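PDB 5HSX: putative alpha-ketoglutarate-dependent taurine dioxygenase from Burkholderia xenovorans, which probably acts as an iron(II)- and 2-oxoglutarate-dependent dioxygenase of the TfdA family, to which taurine dioxygenase also belongs. Local coordinates for residues G230-P233 / R234-Q237; W244-V247 / T248-E251; P24-A27 / H28-A31; V73-S76 / A77-E81. One frame throughout, in Å; residues are numbered along the deposited sequence.

Contact 1 (G230-P233 / R234-Q237); sequences GVSP and RESQ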
loop_
_atom_site.group_PDB
_atom_site.type_symbol
_atom_site.label_atom_id
_atom_site.label_comp_id
_atom_site.label_asym_id
_atom_site.label_seq_id
_atom_site.Cartn_x
_atom_site.Cartn_y
_atom_site.Cartn_z
ATOM N N GLY B 230 -1.908 -29.859 13.183
ATOM C CA GLY B 230 -2.107 -30.289 14.558
ATOM C C GLY B 230 -3.080 -29.468 15.373
ATOM O O GLY B 230 -3.193 -29.704 16.583
ATOM N N VAL B 231 -3.779 -28.512 14.756
ATOM C CA VAL B 231 -4.835 -27.757 15.420
ATOM C C VAL B 231 -6.136 -28.017 14.655
ATOM O O VAL B 231 -6.133 -28.579 13.562
ATOM C CB VAL B 231 -4.526 -26.243 15.499
ATOM C CG1 VAL B 231 -3.164 -26.008 16.186
ATOM C CG2 VAL B 231 -4.524 -25.598 14.121
ATOM N N SER B 232 -7.253 -27.619 15.254
ATOM C CA SER B 232 -8.541 -27.875 14.621
ATOM C C SER B 232 -8.733 -26.966 13.405
ATOM O O SER B 232 -8.056 -25.941 13.261
ATOM C CB SER B 232 -9.680 -27.672 15.620
ATOM O OG SER B 232 -9.985 -26.290 15.775
ATOM N N PRO B 233 -9.637 -27.333 12.500
ATOM C CA PRO B 233 -9.880 -26.470 11.336
ATOM C C PRO B 233 -10.226 -25.039 11.714
ATOM O O PRO B 233 -9.742 -24.113 11.051
ATOM C CB PRO B 233 -11.032 -27.186 10.617
ATOM C CG PRO B 233 -10.777 -28.678 10.953
ATOM C CD PRO B 233 -10.349 -28.626 12.397
ATOM N N ARG B 234 -11.043 -24.830 12.759
ATOM C CA ARG B 234 -11.406 -23.461 13.138
ATOM C C ARG B 234 -10.237 -22.759 13.818
ATOM O O ARG B 234 -9.982 -21.576 13.573
ATOM C CB ARG B 234 -12.632 -23.463 14.054
ATOM C CG ARG B 234 -13.059 -22.041 14.540
ATOM C CD ARG B 234 -13.340 -21.076 13.367
ATOM N NE ARG B 234 -13.787 -19.769 13.883
ATOM C CZ ARG B 234 -13.772 -18.634 13.202
ATOM N NH1 ARG B 234 -13.366 -18.611 11.937
ATOM N NH2 ARG B 234 -14.171 -17.508 13.802
ATOM N N GLU B 235 -9.498 -23.475 14.668
ATOM C CA GLU B 235 -8.304 -22.877 15.255
ATOM C C GLU B 235 -7.336 -22.422 14.168
ATOM O O GLU B 235 -6.789 -21.311 14.233
ATOM C CB GLU B 235 -7.635 -23.881 16.197
ATOM C CG GLU B 235 -8.470 -24.150 17.473
ATOM C CD GLU B 235 -8.027 -25.409 18.203
ATOM O OE1 GLU B 235 -7.080 -26.069 17.723
ATOM O OE2 GLU B 235 -8.639 -25.743 19.244
ATOM N N SER B 236 -7.104 -23.283 13.170
ATOM C CA SER B 236 -6.218 -22.956 12.060
ATOM C C SER B 236 -6.725 -21.723 11.323
ATOM O O SER B 236 -5.967 -20.783 11.054
ATOM C CB SER B 236 -6.122 -24.149 11.098
ATOM O OG SER B 236 -5.373 -23.828 9.938
ATOM N N GLN B 237 -8.018 -21.708 11.009
ATOM C CA GLN B 237 -8.585 -20.582 10.266
ATOM C C GLN B 237 -8.388 -19.264 11.021
ATOM O O GLN B 237 -7.959 -18.255 10.442
ATOM C CB GLN B 237 -10.067 -20.842 10.001
ATOM C CG GLN B 237 -10.799 -19.698 9.261
ATOM C CD GLN B 237 -12.215 -20.086 8.916
ATOM O OE1 GLN B 237 -13.025 -20.389 9.802
ATOM N NE2 GLN B 237 -12.528 -20.107 7.615
#
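Ser232 and Glu235 meet where an extended chain turns into the first helical turn, with their CA atoms 5.0 Å apart. Ser232 is the N-cap. Its O receives Ser236 N at 2.8 Å, and Pro233 O receives Gln237 N at 3.0 Å. The two side chains of the cap trade bonds. Ser232 OG sits between its own backbone N and carbonyl carbon (chi1 80°), which turns it inward to accept from Glu235 N at 3.1 Å. Glu235 in return folds back beside its backbone N. Its OE1 takes Ser232 N at 2.9 Å, from above the carboxylate plane and with an almost straight N-H...O angle of 174°. Together these bonds form a capping box and satisfy two N-H groups at the helix start. The carboxylate probably also interacts favourably with the helix dipole. Val231 packs before the cap, its CG2 lying 3.7 Å from Ser236 CB. On the outer side, Arg234 NH1 bonds Gln237 OE1 at 2.8 Å, one turn on. Ser236 is buried, and its OG is hydrogen-bonded to Ile228 N. This ties the start of helix 233-247 to the end of strand 225-228, at the surface of the chain.

Contact 2 (W244-V247 / T248-E251); sequences WEHV and TRPE
Arg249 N donates to His246 O at 3.1 Å, a good i to i+3 bond at this helix end. The guanidinium of Arg249 then forms a salt bridge with Glu251, NE to OE1 at 3.2 Å. Glu251 OE1 lies in the guanidinium plane, but is itself approached from above its carboxylate plane. Arg249 is bent at chi2 and chi3 (-141° and -63°), which curls the chain back over the helix end. One face of its guanidinium lies over His246 O. Its NH2 comes to 2.9 Å from His246 ND1, near the plane of the imidazole and at its edge. The two planes are steeply inclined, 76° apart. At its other nitrogen, NE2, His246 is bonded to Ala158 O, which helps to set the ring.

Thr248 OG1 reaches back to two carbonyls, Trp244 O at 3.0 Å and Glu245 O at 3.1 Å. Its one proton can serve either. Thr248 N makes only weak bonds to the same two oxygens. Further out, Val247 CG2 touches Thr248 CG2 at 4.1 Å, and Val247 also rests on Leu218 and Ala158. Trp244 bonds Val220 O through NE1 and meets the ring of Trp119. Glu245 forms a salt bridge with Arg117 of the second subunit. This is the C-terminal end of helix 233-247, where a threonine hydroxyl returns to carbonyls of the last turn and the chain moves on to strand 253-256, beside the subunit interface.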
loop_
_atom_site.group_PDB
_atom_site.type_symbol
_atom_site.label_atom_id
_atom_site.label_comp_id
_atom_site.label_asym_id
_atom_site.label_seq_id
_atom_site.Cartn_x
_atom_site.Cartn_y
_atom_site.Cartn_z
ATOM N N TRP B 244 -2.281 -13.307 8.844
ATOM C CA TRP B 244 -2.357 -12.708 7.516
ATOM C C TRP B 244 -2.762 -11.241 7.591
ATOM O O TRP B 244 -2.280 -10.414 6.809
ATOM C CB TRP B 244 -3.352 -13.482 6.655
ATOM C CG TRP B 244 -2.857 -14.837 6.233
ATOM C CD1 TRP B 244 -1.554 -15.282 6.224
ATOM C CD2 TRP B 244 -3.655 -15.929 5.781
ATOM N NE1 TRP B 244 -1.507 -16.579 5.780
ATOM C CE2 TRP B 244 -2.781 -16.999 5.495
ATOM C CE3 TRP B 244 -5.030 -16.105 5.579
ATOM C CZ2 TRP B 244 -3.236 -18.228 5.006
ATOM C CZ3 TRP B 244 -5.484 -17.333 5.085
ATOM C CH2 TRP B 244 -4.585 -18.379 4.814
ATOM N N GLU B 245 -3.684 -10.905 8.487
ATOM C CA GLU B 245 -3.999 -9.499 8.716
ATOM C C GLU B 245 -2.768 -8.752 9.224
ATOM O O GLU B 245 -2.468 -7.631 8.787
ATOM C CB GLU B 245 -5.162 -9.427 9.704
ATOM C CG GLU B 245 -5.373 -8.139 10.437
ATOM C CD GLU B 245 -6.571 -8.242 11.371
ATOM O OE1 GLU B 245 -7.627 -7.747 10.965
ATOM O OE2 GLU B 245 -6.476 -8.866 12.473
ATOM N N HIS B 246 -2.023 -9.387 10.123
ATOM C CA HIS B 246 -0.843 -8.760 10.705
ATOM C C HIS B 246 0.206 -8.445 9.636
ATOM O O HIS B 246 0.741 -7.330 9.589
ATOM C CB HIS B 246 -0.291 -9.693 11.789
ATOM C CG HIS B 246 0.950 -9.194 12.470
ATOM N ND1 HIS B 246 0.933 -8.192 13.415
ATOM C CD2 HIS B 246 2.243 -9.584 12.354
ATOM C CE1 HIS B 246 2.165 -7.982 13.855
ATOM N NE2 HIS B 246 2.978 -8.811 13.225
ATOM N N VAL B 247 0.518 -9.411 8.764
ATOM C CA VAL B 247 1.634 -9.221 7.835
ATOM C C VAL B 247 1.322 -8.218 6.745
ATOM O O VAL B 247 2.242 -7.780 6.049
ATOM C CB VAL B 247 2.107 -10.513 7.124
ATOM C CG1 VAL B 247 2.603 -11.533 8.125
ATOM C CG2 VAL B 247 1.025 -11.080 6.182
ATOM N N THR B 248 0.055 -7.855 6.564
ATOM C CA THR B 248 -0.300 -6.869 5.566
ATOM C C THR B 248 -0.477 -5.477 6.156
ATOM O O THR B 248 -0.952 -4.580 5.450
ATOM C CB THR B 248 -1.569 -7.303 4.796
ATOM O OG1 THR B 248 -2.617 -7.657 5.704
ATOM C CG2 THR B 248 -1.255 -8.512 3.922
ATOM N N ARG B 249 -0.084 -5.258 7.413
ATOM C CA ARG B 249 -0.177 -3.910 7.967
ATOM C C ARG B 249 0.766 -2.971 7.215
ATOM O O ARG B 249 1.883 -3.367 6.857
ATOM C CB ARG B 249 0.128 -3.906 9.471
ATOM C CG ARG B 249 -1.041 -4.518 10.261
ATOM C CD ARG B 249 -1.331 -3.795 11.557
ATOM N NE ARG B 249 -0.206 -3.860 12.485
ATOM C CZ ARG B 249 0.008 -4.849 13.353
ATOM N NH1 ARG B 249 1.070 -4.782 14.152
ATOM N NH2 ARG B 249 -0.824 -5.904 13.423
ATOM N N PRO B 250 0.326 -1.736 6.922
ATOM C CA PRO B 250 1.127 -0.824 6.080
ATOM C C PRO B 250 2.529 -0.570 6.590
ATOM O O PRO B 250 3.431 -0.311 5.783
ATOM C CB PRO B 250 0.295 0.473 6.083
ATOM C CG PRO B 250 -1.092 0.041 6.383
ATOM C CD PRO B 250 -0.986 -1.169 7.278
ATOM N N GLU B 251 2.742 -0.623 7.904
ATOM C CA GLU B 251 4.073 -0.368 8.445
ATOM C C GLU B 251 5.103 -1.387 7.975
ATOM O O GLU B 251 6.308 -1.115 8.066
ATOM C CB GLU B 251 4.022 -0.365 9.969
ATOM C CG GLU B 251 3.857 -1.752 10.559
ATOM C CD GLU B 251 3.264 -1.739 11.958
ATOM O OE1 GLU B 251 2.020 -1.653 12.073
ATOM O OE2 GLU B 251 4.040 -1.818 12.939
#

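Contact 3 (P24-A27 / H28-A31); sequences PLSA and HIGA. With EDO (1,2-ethanediol), chain N.
Ser26 OG donates to Ile29 O at 2.7 Å, in the carbonyl plane and on a lone pair. This bond lies in the tight part of the loop. With chi1 at 75° the Ser26 hydroxyl turns across the loop, and Ile29 CG2 packs against Ser26 OG at 3.4 Å. At the base, Leu25 N bonds Gly30 O at 2.8 Å. Pro24 and Ala31 form an antiparallel non-hydrogen-bonded pair, with Ala31 CB 3.8 Å from Pro24 CA. Ile29 turns away from the opposite arm to rest on Val59, Val254 and Trp152.

The tip, Ala27-His28, is looser. There a water joins the arms, donating to Ser26 OG and accepting from His28 N. The exposed imidazole of His28 lies with one face over Ala27 O, its CG 3.2 Å from that oxygen. At its edge, in plane, ND1 is hydrogen-bonded to O2 of an ethanediol, a molecule probably left from crystallisation. The modelled 2.5 Å from His28 ND1 to that O2 is very short, and the exact length is doubtful. NE2 makes a weak hydrogen bond to Asp281 of the second subunit, and Ala27 packs on Leu282 there. The arrangement is a beta hairpin, its loop linking the antiparallel strands 21-24 and 31-34 at one border of the seven-stranded mixed sheet.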
loop_
_atom_site.group_PDB
_atom_site.type_symbol
_atom_site.label_atom_id
_atom_site.label_comp_id
_atom_site.label_asym_id
_atom_site.label_seq_id
_atom_site.Cartn_x
_atom_site.Cartn_y
_atom_site.Cartn_z
ATOM N N PRO B 24 17.061 4.041 0.926
ATOM C CA PRO B 24 15.909 3.320 1.476
ATOM C C PRO B 24 14.598 4.020 1.156
ATOM O O PRO B 24 14.532 5.242 0.976
ATOM C CB PRO B 24 16.178 3.315 2.986
ATOM C CG PRO B 24 17.658 3.592 3.114
ATOM C CD PRO B 24 17.984 4.502 1.976
ATOM N N LEU B 25 13.533 3.222 1.112
ATOM C CA LEU B 25 12.232 3.701 0.683
ATOM C C LEU B 25 11.162 3.663 1.765
ATOM O O LEU B 25 10.087 4.239 1.562
ATOM C CB LEU B 25 11.756 2.896 -0.539
ATOM C CG LEU B 25 12.623 3.135 -1.774
ATOM C CD1 LEU B 25 12.343 2.114 -2.879
ATOM C CD2 LEU B 25 12.404 4.554 -2.290
ATOM N N SER B 26 11.416 3.023 2.900
ATOM C CA SER B 26 10.499 3.041 4.034
ATOM C C SER B 26 11.316 2.697 5.268
ATOM O O SER B 26 12.519 2.459 5.176
ATOM C CB SER B 26 9.330 2.067 3.842
ATOM O OG SER B 26 9.750 0.724 4.035
ATOM N N ALA B 27 10.656 2.681 6.431
ATOM C CA ALA B 27 11.394 2.471 7.676
ATOM C C ALA B 27 12.162 1.155 7.650
ATOM O O ALA B 27 13.303 1.087 8.123
ATOM C CB ALA B 27 10.445 2.510 8.873
ATOM N N HIS B 28 11.561 0.090 7.111
ATOM C CA HIS B 28 12.265 -1.184 7.205
ATOM C C HIS B 28 12.194 -2.071 5.968
ATOM O O HIS B 28 12.618 -3.234 6.053
ATOM C CB HIS B 28 11.770 -1.986 8.417
ATOM C CG HIS B 28 12.073 -1.340 9.735
ATOM N ND1 HIS B 28 13.349 -1.273 10.258
ATOM C CD2 HIS B 28 11.265 -0.732 10.637
ATOM C CE1 HIS B 28 13.314 -0.649 11.423
ATOM N NE2 HIS B 28 12.061 -0.309 11.676
ATOM N N ILE B 29 11.706 -1.594 4.825
ATOM C CA ILE B 29 11.759 -2.435 3.629
ATOM C C ILE B 29 11.873 -1.580 2.376
ATOM O O ILE B 29 11.180 -0.569 2.215
ATOM C CB ILE B 29 10.549 -3.397 3.554
ATOM C CG1 ILE B 29 10.677 -4.303 2.330
ATOM C CG2 ILE B 29 9.209 -2.627 3.552
ATOM C CD1 ILE B 29 9.707 -5.472 2.345
ATOM N N GLY B 30 12.752 -2.013 1.476
ATOM C CA GLY B 30 12.858 -1.433 0.153
ATOM C C GLY B 30 13.961 -0.402 0.061
ATOM O O GLY B 30 14.066 0.470 0.929
ATOM N N ALA B 31 14.786 -0.487 -0.982
ATOM C CA ALA B 31 15.822 0.508 -1.210
ATOM C C ALA B 31 16.152 0.558 -2.693
ATOM O O ALA B 31 16.166 -0.476 -3.371
ATOM C CB ALA B 31 17.087 0.196 -0.394
HETATM C C1 EDO N . 17.636 -1.753 8.246
HETATM O O1 EDO N . 17.908 -0.918 9.374
HETATM C C2 EDO N . 16.140 -1.750 7.967
HETATM O O2 EDO N . 15.444 -2.146 9.153
HETATM O O HOH W 1 8.782 -0.349 6.572
#

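Contact 4 (V73-S76 / A77-E81); sequences VAFS and AQFGE
Phe75, Ser76 and Ala77 carry most of this contact, and Phe75 meets Phe79 one turn later. Phe79 CE2 lies over one face of the Phe75 ring, offset toward the rim, 3.6 Å from both CE1 and CZ of Phe75. The ring centroids are 5.1 Å apart and the planes are inclined at 58°, an oblique pairing. Phe75 has CG anti to its backbone N (chi1 170°), which swings its ring forward along the helix to meet Phe79. The edge of the Phe79 ring faces Phe75 O, with CD2 at 3.4 Å. Phe75 O also accepts from Gln78 N at 3.3 Å, and weakly from Gln78 NE2. The Gln78 side chain crosses that of Phe75 at about a right angle, and its OE1 is bonded to Leu42 N.

Ala77 N closes the last regular turn by bonding Val73 O at 2.9 Å. Ala77 CB packs 3.6 Å from Val73 O. Ser76 O takes Phe79 N at 3.0 Å. Ser76 OG is bonded to His72 O and to Thr291 OG1. Around the pair, Phe79 meets Phe265 edge-to-face and packs on Ile47 and Ile50, while Phe75 rests on Ile137. The arrangement is a helix C-terminus: helix 69-77 unwinds through i to i+3 bonds, and Gly80, with positive phi, starts the departing chain.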
loop_
_atom_site.group_PDB
_atom_site.type_symbol
_atom_site.label_atom_id
_atom_site.label_comp_id
_atom_site.label_asym_id
_atom_site.label_seq_id
_atom_site.Cartn_x
_atom_site.Cartn_y
_atom_site.Cartn_z
ATOM N N VAL B 73 20.076 -12.685 -17.335
ATOM C CA VAL B 73 20.557 -13.950 -16.786
ATOM C C VAL B 73 21.953 -13.779 -16.205
ATOM O O VAL B 73 22.253 -14.282 -15.113
ATOM C CB VAL B 73 20.519 -15.053 -17.863
ATOM C CG1 VAL B 73 21.285 -16.299 -17.397
ATOM C CG2 VAL B 73 19.073 -15.402 -18.204
ATOM N N ALA B 74 22.830 -13.066 -16.921
ATOM C CA ALA B 74 24.201 -12.889 -16.445
ATOM C C ALA B 74 24.239 -12.140 -15.119
ATOM O O ALA B 74 25.017 -12.489 -14.222
ATOM C CB ALA B 74 25.038 -12.161 -17.498
ATOM N N PHE B 75 23.403 -11.109 -14.973
ATOM C CA PHE B 75 23.328 -10.414 -13.694
ATOM C C PHE B 75 22.871 -11.355 -12.591
ATOM O O PHE B 75 23.442 -11.364 -11.494
ATOM C CB PHE B 75 22.376 -9.222 -13.785
ATOM C CG PHE B 75 22.049 -8.599 -12.447
ATOM C CD1 PHE B 75 22.952 -7.753 -11.820
ATOM C CD2 PHE B 75 20.836 -8.854 -11.821
ATOM C CE1 PHE B 75 22.654 -7.172 -10.590
ATOM C CE2 PHE B 75 20.533 -8.278 -10.584
ATOM C CZ PHE B 75 21.449 -7.436 -9.974
ATOM N N SER B 76 21.840 -12.155 -12.873
ATOM C CA SER B 76 21.272 -13.035 -11.861
ATOM C C SER B 76 22.275 -14.082 -11.397
ATOM O O SER B 76 22.327 -14.412 -10.206
ATOM C CB SER B 76 20.025 -13.712 -12.418
ATOM O OG SER B 76 19.140 -12.752 -12.948
ATOM N N ALA B 77 23.073 -14.623 -12.321
ATOM C CA ALA B 77 23.975 -15.721 -11.976
ATOM C C ALA B 77 25.078 -15.292 -11.024
ATOM O O ALA B 77 25.755 -16.151 -10.444
ATOM C CB ALA B 77 24.596 -16.323 -13.240
ATOM N N GLN B 78 25.282 -13.987 -10.854
ATOM C CA GLN B 78 26.262 -13.504 -9.891
ATOM C C GLN B 78 25.795 -13.683 -8.453
ATOM O O GLN B 78 26.600 -13.520 -7.530
ATOM C CB GLN B 78 26.577 -12.030 -10.167
ATOM C CG GLN B 78 27.191 -11.803 -11.544
ATOM C CD GLN B 78 27.313 -10.332 -11.916
ATOM O OE1 GLN B 78 28.350 -9.894 -12.418
ATOM N NE2 GLN B 78 26.248 -9.569 -11.690
ATOM N N PHE B 79 24.523 -14.025 -8.242
ATOM C CA PHE B 79 23.978 -14.164 -6.904
ATOM C C PHE B 79 23.498 -15.571 -6.577
ATOM O O PHE B 79 23.190 -15.837 -5.410
ATOM C CB PHE B 79 22.834 -13.153 -6.698
ATOM C CG PHE B 79 23.264 -11.726 -6.900
ATOM C CD1 PHE B 79 23.778 -10.986 -5.845
ATOM C CD2 PHE B 79 23.200 -11.137 -8.156
ATOM C CE1 PHE B 79 24.196 -9.673 -6.034
ATOM C CE2 PHE B 79 23.614 -9.827 -8.353
ATOM C CZ PHE B 79 24.115 -9.094 -7.291
ATOM N N GLY B 80 23.456 -16.481 -7.543
ATOM C CA GLY B 80 23.008 -17.828 -7.254
ATOM C C GLY B 80 22.809 -18.625 -8.527
ATOM O O GLY B 80 23.219 -18.211 -9.611
ATOM N N GLU B 81 22.187 -19.793 -8.357
ATOM C CA GLU B 81 21.867 -20.686 -9.467
ATOM C C GLU B 81 20.484 -20.348 -10.008
ATOM O O GLU B 81 19.526 -20.222 -9.238
ATOM C CB GLU B 81 21.894 -22.150 -9.024
ATOM C CG GLU B 81 23.259 -22.741 -8.862
ATOM C CD GLU B 81 23.954 -22.874 -10.192
ATOM O OE1 GLU B 81 24.751 -21.976 -10.529
ATOM O OE2 GLU B 81 23.675 -23.859 -10.908
#

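In the fold
Contacts 1 and 2 mark the two ends of helix 233-247, with centres 21 Å apart. Contacts 3 and 4 belong to the N-terminal part of the chain, 24 Å apart between centres. Contact 4 lies across the chain's centre from both contact 1 (41 Å between centres) and contact 2 (31 Å). Contacts 2 and 3 come closest, about 5 Å between nearest atoms, and both touch the second subunit. The metal site holds sodium in this crystal, bound by His123, Asp125, His273 and Asn323; iron(II) is the expected cofactor. The side chains of Thr248 in contact 2 and Ile29 in contact 3 each lie about 14 Å from the sodium.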